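Local coordinates for bifunctional endo-1,4-beta-xylanase A (Neocallimastix patriciarum, PDB 2VG9), which catalyses the endohydrolysis of 1,4-beta-xylosidic linkages in xylan, through a family 11 glycoside hydrolase domain with a beta-jelly-roll fold, at residues V5-Q11 against E22-N26; N16-Y21 against L34-A38; I73-Y77 against L191-L196; I132-Y137 against H171-H177. All blocks are in the same frame, centred on the assembly; numbering follows the deposited sequence.

Contact 1. Residues V5-Q11 against E22-N26; sequences VGNGQNQ and EIWTN
Q11 and E22 meet through their polar ends, with the amide and carboxylate planes only 16° apart. Q11 NE2 gives a hydrogen bond to E22 OE2 at 3.1 Å, received on the anti lone pair of that oxygen and lying almost in the amide plane of Q11, although it is bent at the hydrogen (136°). With CG trans to the backbone N (chi1 -177°), Q11 lays CG along I23 O, and the extended chain beyond carries NE2 out to E22; Q11 CB, placed by the backbone, sits at the edge of the W24 ring, 4.0 Å from W24 CD1. Replacing Q11 by an alanine would probably leave E22 OE2 without this amide donor and remove the CG packing along I23 O. On the backbone, Q11 and W24 form a non-hydrogen-bonded antiparallel pair; beside it T25 N bonds to N10 O at 2.8 Å. The same N10 O also receives a CA-H contact from W24 CA at 3.2 Å, and Q11 CA answers toward I23 O. Apart from these polar links, V5 and I23 approach tip to tip, V5 CG2 standing 3.7 Å from I23 CD1. That valine methyl also touches T25 CG2, which in turn lies against G6 N. The contact thus joins the loop between strands 2-5 and 11-16, with the strand ends at V5 and Q11, to strand 19-26. Strand 52-60 flanks the other edge of 19-26: R56 makes a salt bridge with E22 OE1, and N52 O is bonded by T25 OG1. I23 also touches M32 of strand 29-34, in the other sheet.

Contact 2. Residues N16-Y21 against L34-A38; sequences NDGFSY and LGSGA
F19 lays one face of its ring over the methyl of A38, whose CB sits 3.6 Å from the ring centroid and 20° off the normal, a CH-pi contact displaced toward the CG side of the ring. The closest approach is F19 CG to A38 CB, at 3.4 Å. The peptide of G37 continues the contact along the same ring, with F19 CD2 3.5 Å from G37 C. Next to it, D17 reaches for the backbone: its OD2 accepts a hydrogen bond from G37 N at 2.8 Å, nearly straight at 165°, through the anti lone pair of the carboxylate oxygen. The torsion of D17, with CG trans to the carbonyl carbon (chi1 -80°), brings the carboxylate to the S36-G37 peptide, and D17 CB lies against G37 O. D17 and G18 form the corner of a type I' turn from N16 to F19, the tight hairpin that links strands 11-16 and 19-26 at one side of the family 11 jelly roll. The partner loop joins strands 29-34 and 40-45 of the other sheet, so the hairpin end of one layer is pinned to a connection of the second. At the far end of the contact L34 spreads its two methyls: CD1 meets N16 CB at 3.9 Å, while CD2 rests on the root of Y21, equally near its CB and CG. The Y21 and L34 side chains cross at about a right angle. Y21 also stacks on F3, and R57 of strand 52-60 is touched by N16, Y21 and L34.

Contact 3. Residues I73-Y77 against L191-L196; sequences IGLDY and LYEVAL
Y77 brings an aromatic ring to this contact, yet L196 meets it most closely at the root: L196 CD2 lies 4.1 Å from Y77 CB and approaches the ring obliquely. The hydroxyl of Y77 is hydrogen-bonded to E116. The remaining side-chain contacts are between aliphatic groups. L75 and V194 pass alongside one another, running opposite ways, L75 CD1 coming 4.1 Å from V194 CG1, and the other L75 methyl, CD2, turns to L196 CD1. No hydrogen bond crosses between the segments. Strand 73-77 and strand 193-196 have axes 9.1 Å apart and N-to-C directions only 15° from parallel. They belong to the two sheets of the jelly roll, stacked face to face, and these side chains lie between the layers, every touching one buried. Farther along, I73 CG2 faces V194 CG2 at 4.2 Å, across an oblique crossing. I73 then extends its CD1 tip to tip against L191 CD2, at 3.5 Å the tightest approach between the segments. F178 of helix 174-182 touches both I73 and L191, while V209 and L212 of strand 203-216 pack against L196.

Contact 4. Residues I132-Y137 against H171-H177; sequences IDGAQY and HITVSDH
D133 starts its path with CB 4.1 Å from H171 O; from there CG, trans to the carbonyl carbon (chi1 -62°), turns the carboxylate onto the T173 backbone. OD2 takes a nearly straight hydrogen bond from T173 N, 2.8 Å long, on its syn side and 16° out of the carboxylate plane, and also lies 3.4 Å from I172 CA. OD1 turns to T173 OG1, though the exact place of that hydroxyl is less sure. An alanine in place of D133 is likely to leave T173 N without its acceptor, so that the I132-A135 turn would be held to T173 less firmly. Beside it, I132 CD1 sits over one face of the H177 imidazole, 3.7 Å from the ring centroid. H177 then presents its edge to Y137, with NE2 3.5 Å above the centre of the phenol ring and the planes at 83°, a T-shaped pair. A water links D133 N to D176 OD2. The carboxylates of D133 and D176 come within 4.9 Å (OD1 to OD2), a likely mutual destabilisation that the amide donor of T173 and the adjoining N-terminal end of the helix would probably offset.

In the fold
Contacts 1 and 2 lie 19 Å apart between centres, sharing strand 19-26, and their segments alternate along the chain. Both precede contact 3, whose centre is about 13 Å from that of contact 2. Contact 4 is nested within the loop that contact 3 closes, and these two touch: strand 73-86 neighbours strand 169-173, with L75 O close to I172 N, and I73 N near S175 OG on helix 174-182. Contacts 1 and 4, about 32 Å apart between centres, fall on opposite sides of the chain's centre. Together the four run from the strand 19-26 side of the jelly roll, through the packing between its two sheets, to the helix side.

Contact 1. Residues V5-Q11 against E22-N26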
loop_
_atom_site.group_PDB
_atom_site.type_symbol
_atom_site.label_atom_id
_atom_site.label_comp_id
_atom_site.label_asym_id
_atom_site.label_seq_id
_atom_site.Cartn_x
_atom_site.Cartn_y
_atom_site.Cartn_z
ATOM N N VAL A 5 -15.563 9.810 3.819
ATOM C CA VAL A 5 -14.698 10.537 4.741
ATOM C C VAL A 5 -14.567 12.023 4.341
ATOM O O VAL A 5 -14.756 12.388 3.169
ATOM C CB VAL A 5 -13.291 9.866 4.908
ATOM C CG1 VAL A 5 -13.409 8.469 5.567
ATOM C CG2 VAL A 5 -12.544 9.804 3.543
ATOM N N GLY A 6 -14.252 12.860 5.327
ATOM C CA GLY A 6 -14.071 14.287 5.110
ATOM C C GLY A 6 -15.334 15.109 5.277
ATOM O O GLY A 6 -15.347 16.309 4.963
ATOM N N ASN A 7 -16.392 14.461 5.762
ATOM C CA ASN A 7 -17.700 15.099 5.956
ATOM C C ASN A 7 -18.263 14.843 7.368
ATOM O O ASN A 7 -19.469 14.666 7.545
ATOM C CB ASN A 7 -18.693 14.634 4.877
ATOM C CG ASN A 7 -18.311 15.110 3.470
ATOM O OD1 ASN A 7 -18.136 16.317 3.229
ATOM N ND2 ASN A 7 -18.180 14.155 2.524
ATOM N N GLY A 8 -17.378 14.853 8.364
ATOM C CA GLY A 8 -17.741 14.518 9.746
ATOM C C GLY A 8 -16.845 13.456 10.374
ATOM O O GLY A 8 -16.355 13.628 11.495
ATOM N N GLN A 9 -16.640 12.353 9.652
ATOM C CA GLN A 9 -15.681 11.306 10.044
ATOM C C GLN A 9 -14.534 11.305 9.063
ATOM O O GLN A 9 -14.770 11.281 7.857
ATOM C CB GLN A 9 -16.326 9.913 10.009
ATOM C CG GLN A 9 -17.662 9.777 10.737
ATOM C CD GLN A 9 -17.551 10.041 12.213
ATOM O OE1 GLN A 9 -18.387 10.757 12.784
ATOM N NE2 GLN A 9 -16.518 9.482 12.850
ATOM N N ASN A 10 -13.306 11.315 9.578
ATOM C CA ASN A 10 -12.123 11.258 8.723
ATOM C C ASN A 10 -11.589 9.853 8.420
ATOM O O ASN A 10 -10.661 9.708 7.627
ATOM C CB ASN A 10 -11.011 12.140 9.289
ATOM C CG ASN A 10 -11.272 13.640 9.043
ATOM O OD1 ASN A 10 -12.017 14.027 8.123
ATOM N ND2 ASN A 10 -10.665 14.478 9.866
ATOM N N GLN A 11 -12.170 8.828 9.050
ATOM C CA GLN A 11 -11.703 7.456 8.869
ATOM C C GLN A 11 -12.825 6.455 9.081
ATOM O O GLN A 11 -13.746 6.708 9.862
ATOM C CB GLN A 11 -10.571 7.152 9.846
ATOM C CG GLN A 11 -9.950 5.756 9.696
ATOM C CD GLN A 11 -9.007 5.459 10.830
ATOM O OE1 GLN A 11 -9.228 5.913 11.972
ATOM N NE2 GLN A 11 -7.927 4.721 10.535
ATOM N N GLU A 22 -10.048 -0.000 4.759
ATOM C CA GLU A 22 -9.682 1.210 5.481
ATOM C C GLU A 22 -9.721 2.387 4.496
ATOM O O GLU A 22 -9.133 2.313 3.408
ATOM C CB GLU A 22 -8.277 1.068 6.098
ATOM C CG GLU A 22 -7.710 2.396 6.626
ATOM C CD GLU A 22 -6.496 2.207 7.531
ATOM O OE1 GLU A 22 -5.591 1.409 7.171
ATOM O OE2 GLU A 22 -6.439 2.889 8.599
ATOM N N ILE A 23 -10.436 3.444 4.878
ATOM C CA ILE A 23 -10.409 4.728 4.154
ATOM C C ILE A 23 -10.120 5.824 5.187
ATOM O O ILE A 23 -10.629 5.754 6.321
ATOM C CB ILE A 23 -11.742 4.993 3.379
ATOM C CG1 ILE A 23 -11.648 6.316 2.610
ATOM C CG2 ILE A 23 -13.016 4.831 4.348
ATOM C CD1 ILE A 23 -12.741 6.613 1.673
ATOM N N TRP A 24 -9.283 6.800 4.819
ATOM C CA TRP A 24 -8.900 7.870 5.736
ATOM C C TRP A 24 -8.585 9.125 4.936
ATOM O O TRP A 24 -8.163 9.049 3.765
ATOM C CB TRP A 24 -7.705 7.426 6.601
ATOM C CG TRP A 24 -7.002 8.527 7.347
ATOM C CD1 TRP A 24 -7.195 8.913 8.648
ATOM C CD2 TRP A 24 -5.978 9.383 6.824
ATOM N NE1 TRP A 24 -6.371 9.968 8.951
ATOM C CE2 TRP A 24 -5.606 10.266 7.850
ATOM C CE3 TRP A 24 -5.358 9.494 5.582
ATOM C CZ2 TRP A 24 -4.624 11.237 7.671
ATOM C CZ3 TRP A 24 -4.398 10.456 5.403
ATOM C CH2 TRP A 24 -4.041 11.321 6.444
ATOM N N THR A 25 -8.807 10.284 5.553
ATOM C CA THR A 25 -8.365 11.552 4.959
ATOM C C THR A 25 -7.914 12.533 6.029
ATOM O O THR A 25 -8.299 12.440 7.179
ATOM C CB THR A 25 -9.433 12.199 4.020
ATOM O OG1 THR A 25 -8.819 13.263 3.260
ATOM C CG2 THR A 25 -10.629 12.732 4.840
ATOM N N ASN A 26 -7.011 13.424 5.649
ATOM C CA ASN A 26 -6.772 14.631 6.398
ATOM C C ASN A 26 -6.955 15.749 5.405
ATOM O O ASN A 26 -6.137 15.916 4.482
ATOM C CB ASN A 26 -5.357 14.674 6.956
ATOM C CG ASN A 26 -5.110 15.918 7.768
ATOM O OD1 ASN A 26 -5.469 15.971 8.935
ATOM N ND2 ASN A 26 -4.496 16.927 7.154
#

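Contact 2. Residues N16-Y21 against L34-A38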
loop_
_atom_site.group_PDB
_atom_site.type_symbol
_atom_site.label_atom_id
_atom_site.label_comp_id
_atom_site.label_asym_id
_atom_site.label_seq_id
_atom_site.Cartn_x
_atom_site.Cartn_y
_atom_site.Cartn_z
ATOM N N ASN A 16 -14.668 -7.179 5.798
ATOM C CA ASN A 16 -15.798 -7.783 5.106
ATOM C C ASN A 16 -15.325 -8.936 4.217
ATOM O O ASN A 16 -14.340 -8.799 3.493
ATOM C CB ASN A 16 -16.602 -6.787 4.243
ATOM C CG ASN A 16 -17.977 -7.382 3.806
ATOM O OD1 ASN A 16 -18.163 -7.815 2.661
ATOM N ND2 ASN A 16 -18.907 -7.422 4.732
ATOM N N ASP A 17 -16.022 -10.071 4.284
ATOM C CA ASP A 17 -15.683 -11.236 3.452
ATOM C C ASP A 17 -14.244 -11.712 3.725
ATOM O O ASP A 17 -13.595 -12.301 2.827
ATOM C CB ASP A 17 -15.833 -10.899 1.960
ATOM C CG ASP A 17 -17.285 -10.955 1.446
ATOM O OD1 ASP A 17 -18.238 -11.342 2.156
ATOM O OD2 ASP A 17 -17.482 -10.646 0.268
ATOM N N GLY A 18 -13.738 -11.465 4.934
ATOM C CA GLY A 18 -12.390 -11.938 5.291
ATOM C C GLY A 18 -11.234 -11.039 4.867
ATOM O O GLY A 18 -10.070 -11.378 5.054
ATOM N N PHE A 19 -11.561 -9.869 4.322
ATOM C CA PHE A 19 -10.557 -8.891 3.900
ATOM C C PHE A 19 -10.775 -7.558 4.589
ATOM O O PHE A 19 -11.915 -7.124 4.743
ATOM C CB PHE A 19 -10.585 -8.720 2.372
ATOM C CG PHE A 19 -10.126 -9.932 1.629
ATOM C CD1 PHE A 19 -8.754 -10.194 1.473
ATOM C CD2 PHE A 19 -11.054 -10.813 1.074
ATOM C CE1 PHE A 19 -8.339 -11.328 0.771
ATOM C CE2 PHE A 19 -10.638 -11.956 0.385
ATOM C CZ PHE A 19 -9.295 -12.213 0.237
ATOM N N SER A 20 -9.696 -6.910 5.034
ATOM C CA SER A 20 -9.840 -5.615 5.684
ATOM C C SER A 20 -10.331 -4.577 4.690
ATOM O O SER A 20 -10.255 -4.782 3.464
ATOM C CB SER A 20 -8.497 -5.133 6.284
ATOM O OG SER A 20 -7.539 -4.858 5.263
ATOM N N TYR A 21 -10.815 -3.459 5.219
ATOM C CA TYR A 21 -10.957 -2.235 4.447
ATOM C C TYR A 21 -10.588 -1.054 5.356
ATOM O O TYR A 21 -10.774 -1.114 6.571
ATOM C CB TYR A 21 -12.369 -2.090 3.828
ATOM C CG TYR A 21 -13.485 -1.854 4.839
ATOM C CD1 TYR A 21 -13.766 -0.568 5.324
ATOM C CD2 TYR A 21 -14.281 -2.914 5.288
ATOM C CE1 TYR A 21 -14.790 -0.346 6.286
ATOM C CE2 TYR A 21 -15.314 -2.711 6.251
ATOM C CZ TYR A 21 -15.557 -1.438 6.733
ATOM O OH TYR A 21 -16.571 -1.242 7.647
ATOM N N LEU A 34 -17.492 -0.945 -1.101
ATOM C CA LEU A 34 -17.072 -2.365 -1.110
ATOM C C LEU A 34 -17.659 -3.138 -2.274
ATOM O O LEU A 34 -18.755 -2.832 -2.711
ATOM C CB LEU A 34 -17.518 -3.081 0.180
ATOM C CG LEU A 34 -17.141 -2.489 1.520
ATOM C CD1 LEU A 34 -17.620 -3.408 2.657
ATOM C CD2 LEU A 34 -15.629 -2.213 1.607
ATOM N N GLY A 35 -16.932 -4.139 -2.778
ATOM C CA GLY A 35 -17.526 -5.171 -3.666
ATOM C C GLY A 35 -17.300 -6.494 -2.945
ATOM O O GLY A 35 -16.803 -6.473 -1.821
ATOM N N SER A 36 -17.645 -7.631 -3.560
ATOM C CA SER A 36 -17.373 -8.962 -2.989
ATOM C C SER A 36 -15.900 -9.169 -2.726
ATOM O O SER A 36 -15.051 -8.618 -3.453
ATOM C CB SER A 36 -17.782 -10.099 -3.946
ATOM O OG SER A 36 -19.020 -9.801 -4.568
ATOM N N GLY A 37 -15.611 -9.982 -1.709
ATOM C CA GLY A 37 -14.260 -10.409 -1.431
ATOM C C GLY A 37 -13.430 -9.219 -0.993
ATOM O O GLY A 37 -13.782 -8.537 -0.014
ATOM N N ALA A 38 -12.322 -8.978 -1.691
ATOM C CA ALA A 38 -11.439 -7.838 -1.338
ATOM C C ALA A 38 -11.640 -6.635 -2.274
ATOM O O ALA A 38 -10.930 -5.655 -2.145
ATOM C CB ALA A 38 -9.981 -8.256 -1.350
#

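Contact 3. Residues I73-Y77 against L191-L196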
loop_
_atom_site.group_PDB
_atom_site.type_symbol
_atom_site.label_atom_id
_atom_site.label_comp_id
_atom_site.label_asym_id
_atom_site.label_seq_id
_atom_site.Cartn_x
_atom_site.Cartn_y
_atom_site.Cartn_z
ATOM N N ILE A 73 3.457 -15.842 -1.445
ATOM C CA ILE A 73 2.358 -14.889 -1.229
ATOM C C ILE A 73 2.051 -14.312 -2.607
ATOM O O ILE A 73 2.925 -13.736 -3.247
ATOM C CB ILE A 73 2.691 -13.769 -0.199
ATOM C CG1 ILE A 73 3.122 -14.348 1.163
ATOM C CG2 ILE A 73 1.464 -12.762 -0.050
ATOM C CD1 ILE A 73 3.662 -13.245 2.160
ATOM N N GLY A 74 0.825 -14.533 -3.077
ATOM C CA GLY A 74 0.393 -13.992 -4.371
ATOM C C GLY A 74 -0.638 -12.880 -4.209
ATOM O O GLY A 74 -1.460 -12.905 -3.268
ATOM N N LEU A 75 -0.594 -11.898 -5.108
ATOM C CA LEU A 75 -1.656 -10.884 -5.189
ATOM C C LEU A 75 -1.987 -10.680 -6.659
ATOM O O LEU A 75 -1.094 -10.384 -7.462
ATOM C CB LEU A 75 -1.270 -9.547 -4.500
ATOM C CG LEU A 75 -2.331 -8.395 -4.438
ATOM C CD1 LEU A 75 -2.128 -7.504 -3.214
ATOM C CD2 LEU A 75 -2.295 -7.501 -5.689
ATOM N N ASP A 76 -3.273 -10.829 -6.992
ATOM C CA ASP A 76 -3.746 -10.640 -8.353
ATOM C C ASP A 76 -4.758 -9.531 -8.279
ATOM O O ASP A 76 -5.575 -9.523 -7.371
ATOM C CB ASP A 76 -4.416 -11.910 -8.873
ATOM C CG ASP A 76 -3.462 -13.063 -8.993
ATOM O OD1 ASP A 76 -2.465 -12.924 -9.681
ATOM O OD2 ASP A 76 -3.706 -14.129 -8.391
ATOM N N TYR A 77 -4.694 -8.590 -9.206
ATOM C CA TYR A 77 -5.569 -7.427 -9.174
ATOM C C TYR A 77 -5.916 -6.976 -10.602
ATOM O O TYR A 77 -5.172 -7.234 -11.559
ATOM C CB TYR A 77 -4.922 -6.282 -8.343
ATOM C CG TYR A 77 -3.778 -5.568 -9.061
ATOM C CD1 TYR A 77 -3.959 -4.282 -9.601
ATOM C CD2 TYR A 77 -2.534 -6.186 -9.208
ATOM C CE1 TYR A 77 -2.890 -3.620 -10.305
ATOM C CE2 TYR A 77 -1.466 -5.556 -9.896
ATOM C CZ TYR A 77 -1.664 -4.281 -10.443
ATOM O OH TYR A 77 -0.628 -3.711 -11.091
ATOM N N LEU A 191 4.955 -10.393 9.386
ATOM C CA LEU A 191 4.034 -9.820 8.407
ATOM C C LEU A 191 2.698 -9.353 9.028
ATOM O O LEU A 191 1.924 -10.153 9.534
ATOM C CB LEU A 191 3.816 -10.796 7.251
ATOM C CG LEU A 191 2.967 -10.283 6.076
ATOM C CD1 LEU A 191 3.582 -8.969 5.417
ATOM C CD2 LEU A 191 2.868 -11.445 5.085
ATOM N N TYR A 192 2.439 -8.053 8.976
ATOM C CA TYR A 192 1.213 -7.479 9.472
ATOM C C TYR A 192 0.023 -7.702 8.524
ATOM O O TYR A 192 -1.021 -8.158 8.953
ATOM C CB TYR A 192 1.447 -5.982 9.732
ATOM C CG TYR A 192 0.244 -5.191 10.208
ATOM C CD1 TYR A 192 -0.287 -5.414 11.482
ATOM C CD2 TYR A 192 -0.344 -4.202 9.410
ATOM C CE1 TYR A 192 -1.380 -4.697 11.959
ATOM C CE2 TYR A 192 -1.459 -3.454 9.884
ATOM C CZ TYR A 192 -1.962 -3.717 11.169
ATOM O OH TYR A 192 -3.051 -3.041 11.705
ATOM N N GLU A 193 0.177 -7.332 7.248
ATOM C CA GLU A 193 -0.893 -7.428 6.234
ATOM C C GLU A 193 -0.291 -7.287 4.842
ATOM O O GLU A 193 0.868 -6.872 4.687
ATOM C CB GLU A 193 -1.886 -6.277 6.390
ATOM C CG GLU A 193 -1.250 -4.937 5.937
ATOM C CD GLU A 193 -2.120 -3.727 6.209
ATOM O OE1 GLU A 193 -3.359 -3.837 6.116
ATOM O OE2 GLU A 193 -1.557 -2.666 6.528
ATOM N N VAL A 194 -1.094 -7.634 3.834
ATOM C CA VAL A 194 -0.757 -7.430 2.434
ATOM C C VAL A 194 -2.023 -6.851 1.830
ATOM O O VAL A 194 -3.092 -7.499 1.799
ATOM C CB VAL A 194 -0.337 -8.738 1.692
ATOM C CG1 VAL A 194 -0.091 -8.473 0.193
ATOM C CG2 VAL A 194 0.941 -9.371 2.321
ATOM N N ALA A 195 -1.905 -5.610 1.369
ATOM C CA ALA A 195 -3.065 -4.879 0.925
ATOM C C ALA A 195 -2.808 -4.249 -0.411
ATOM O O ALA A 195 -1.662 -4.026 -0.772
ATOM C CB ALA A 195 -3.447 -3.781 1.975
ATOM N N LEU A 196 -3.882 -3.972 -1.149
ATOM C CA LEU A 196 -3.817 -3.072 -2.294
ATOM C C LEU A 196 -4.357 -1.687 -1.902
ATOM O O LEU A 196 -5.434 -1.573 -1.334
ATOM C CB LEU A 196 -4.564 -3.641 -3.484
ATOM C CG LEU A 196 -4.275 -2.842 -4.746
ATOM C CD1 LEU A 196 -2.870 -3.218 -5.283
ATOM C CD2 LEU A 196 -5.430 -3.091 -5.758
#

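Contact 4. Residues I132-Y137 against H171-H177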
loop_
_atom_site.group_PDB
_atom_site.type_symbol
_atom_site.label_atom_id
_atom_site.label_comp_id
_atom_site.label_asym_id
_atom_site.label_seq_id
_atom_site.Cartn_x
_atom_site.Cartn_y
_atom_site.Cartn_z
ATOM N N ILE A 132 11.335 -9.011 -11.248
ATOM C CA ILE A 132 10.338 -9.780 -10.500
ATOM C C ILE A 132 9.103 -9.927 -11.413
ATOM O O ILE A 132 8.697 -8.969 -12.054
ATOM C CB ILE A 132 9.943 -9.120 -9.113
ATOM C CG1 ILE A 132 11.158 -9.086 -8.161
ATOM C CG2 ILE A 132 8.800 -9.883 -8.457
ATOM C CD1 ILE A 132 11.094 -8.068 -6.986
ATOM N N ASP A 133 8.524 -11.125 -11.481
ATOM C CA ASP A 133 7.386 -11.363 -12.377
ATOM C C ASP A 133 7.671 -10.913 -13.828
ATOM O O ASP A 133 6.782 -10.429 -14.536
ATOM C CB ASP A 133 6.092 -10.708 -11.820
ATOM C CG ASP A 133 5.678 -11.290 -10.479
ATOM O OD1 ASP A 133 5.663 -12.536 -10.352
ATOM O OD2 ASP A 133 5.395 -10.516 -9.541
ATOM N N GLY A 134 8.936 -11.050 -14.246
ATOM C CA GLY A 134 9.361 -10.743 -15.591
ATOM C C GLY A 134 9.470 -9.256 -15.876
ATOM O O GLY A 134 9.583 -8.846 -17.044
ATOM N N ALA A 135 9.398 -8.444 -14.816
ATOM C CA ALA A 135 9.349 -7.001 -14.962
ATOM C C ALA A 135 10.403 -6.328 -14.093
ATOM O O ALA A 135 10.817 -6.875 -13.051
ATOM C CB ALA A 135 7.955 -6.474 -14.590
ATOM N N GLN A 136 10.791 -5.122 -14.511
ATOM C CA GLN A 136 11.777 -4.316 -13.811
ATOM C C GLN A 136 11.158 -3.475 -12.687
ATOM O O GLN A 136 10.136 -2.785 -12.901
ATOM C CB GLN A 136 12.526 -3.402 -14.797
ATOM C CG GLN A 136 13.349 -4.164 -15.857
ATOM C CD GLN A 136 14.276 -5.266 -15.241
ATOM O OE1 GLN A 136 14.017 -6.476 -15.369
ATOM N NE2 GLN A 136 15.332 -4.829 -14.552
ATOM N N TYR A 137 11.762 -3.586 -11.494
ATOM C CA TYR A 137 11.368 -2.796 -10.336
ATOM C C TYR A 137 12.666 -2.236 -9.783
ATOM O O TYR A 137 13.698 -2.907 -9.806
ATOM C CB TYR A 137 10.717 -3.654 -9.240
ATOM C CG TYR A 137 9.298 -4.101 -9.527
ATOM C CD1 TYR A 137 8.204 -3.432 -8.955
ATOM C CD2 TYR A 137 9.041 -5.183 -10.381
ATOM C CE1 TYR A 137 6.897 -3.875 -9.200
ATOM C CE2 TYR A 137 7.717 -5.592 -10.657
ATOM C CZ TYR A 137 6.671 -4.944 -10.077
ATOM O OH TYR A 137 5.357 -5.346 -10.337
ATOM N N HIS A 171 -0.439 -9.970 -12.035
ATOM C CA HIS A 171 -0.032 -10.825 -10.928
ATOM C C HIS A 171 1.213 -10.264 -10.246
ATOM O O HIS A 171 2.149 -9.843 -10.927
ATOM C CB HIS A 171 0.318 -12.207 -11.452
ATOM C CG HIS A 171 0.866 -13.100 -10.387
ATOM N ND1 HIS A 171 2.219 -13.226 -10.149
ATOM C CD2 HIS A 171 0.240 -13.829 -9.433
ATOM C CE1 HIS A 171 2.404 -14.040 -9.121
ATOM N NE2 HIS A 171 1.222 -14.408 -8.666
ATOM N N ILE A 172 1.204 -10.227 -8.915
ATOM C CA ILE A 172 2.397 -9.873 -8.143
ATOM C C ILE A 172 2.751 -11.025 -7.195
ATOM O O ILE A 172 1.938 -11.447 -6.359
ATOM C CB ILE A 172 2.192 -8.569 -7.316
ATOM C CG1 ILE A 172 1.802 -7.385 -8.253
ATOM C CG2 ILE A 172 3.429 -8.282 -6.366
ATOM C CD1 ILE A 172 1.285 -6.173 -7.530
ATOM N N THR A 173 3.973 -11.525 -7.347
ATOM C CA THR A 173 4.552 -12.443 -6.381
ATOM C C THR A 173 5.151 -11.632 -5.238
ATOM O O THR A 173 6.368 -11.367 -5.187
ATOM C CB THR A 173 5.584 -13.395 -7.017
ATOM O OG1 THR A 173 5.077 -13.860 -8.280
ATOM C CG2 THR A 173 5.908 -14.580 -6.054
ATOM N N VAL A 174 4.269 -11.251 -4.317
ATOM C CA VAL A 174 4.610 -10.423 -3.174
ATOM C C VAL A 174 5.817 -11.029 -2.410
ATOM O O VAL A 174 6.740 -10.302 -2.014
ATOM C CB VAL A 174 3.372 -10.259 -2.239
ATOM C CG1 VAL A 174 3.743 -9.555 -0.946
ATOM C CG2 VAL A 174 2.226 -9.473 -2.978
ATOM N N SER A 175 5.840 -12.355 -2.253
ATOM C CA SER A 175 6.949 -13.012 -1.540
ATOM C C SER A 175 8.315 -12.828 -2.229
ATOM O O SER A 175 9.342 -12.890 -1.560
ATOM C CB SER A 175 6.642 -14.520 -1.341
ATOM O OG SER A 175 6.111 -15.119 -2.525
ATOM N N ASP A 176 8.330 -12.619 -3.554
ATOM C CA ASP A 176 9.574 -12.372 -4.323
ATOM C C ASP A 176 10.164 -10.961 -4.036
ATOM O O ASP A 176 11.375 -10.796 -3.978
ATOM C CB ASP A 176 9.337 -12.539 -5.835
ATOM C CG ASP A 176 9.432 -13.976 -6.302
ATOM O OD1 ASP A 176 9.599 -14.879 -5.441
ATOM O OD2 ASP A 176 9.325 -14.186 -7.542
ATOM N N HIS A 177 9.294 -9.960 -3.853
ATOM C CA HIS A 177 9.687 -8.629 -3.397
ATOM C C HIS A 177 10.286 -8.727 -2.011
ATOM O O HIS A 177 11.355 -8.171 -1.773
ATOM C CB HIS A 177 8.503 -7.659 -3.420
ATOM C CG HIS A 177 8.084 -7.275 -4.811
ATOM N ND1 HIS A 177 7.183 -8.016 -5.554
ATOM C CD2 HIS A 177 8.487 -6.266 -5.612
ATOM C CE1 HIS A 177 7.029 -7.457 -6.744
ATOM N NE2 HIS A 177 7.815 -6.404 -6.805
HETATM O O HOH W 1 9.547 -13.317 -9.872
#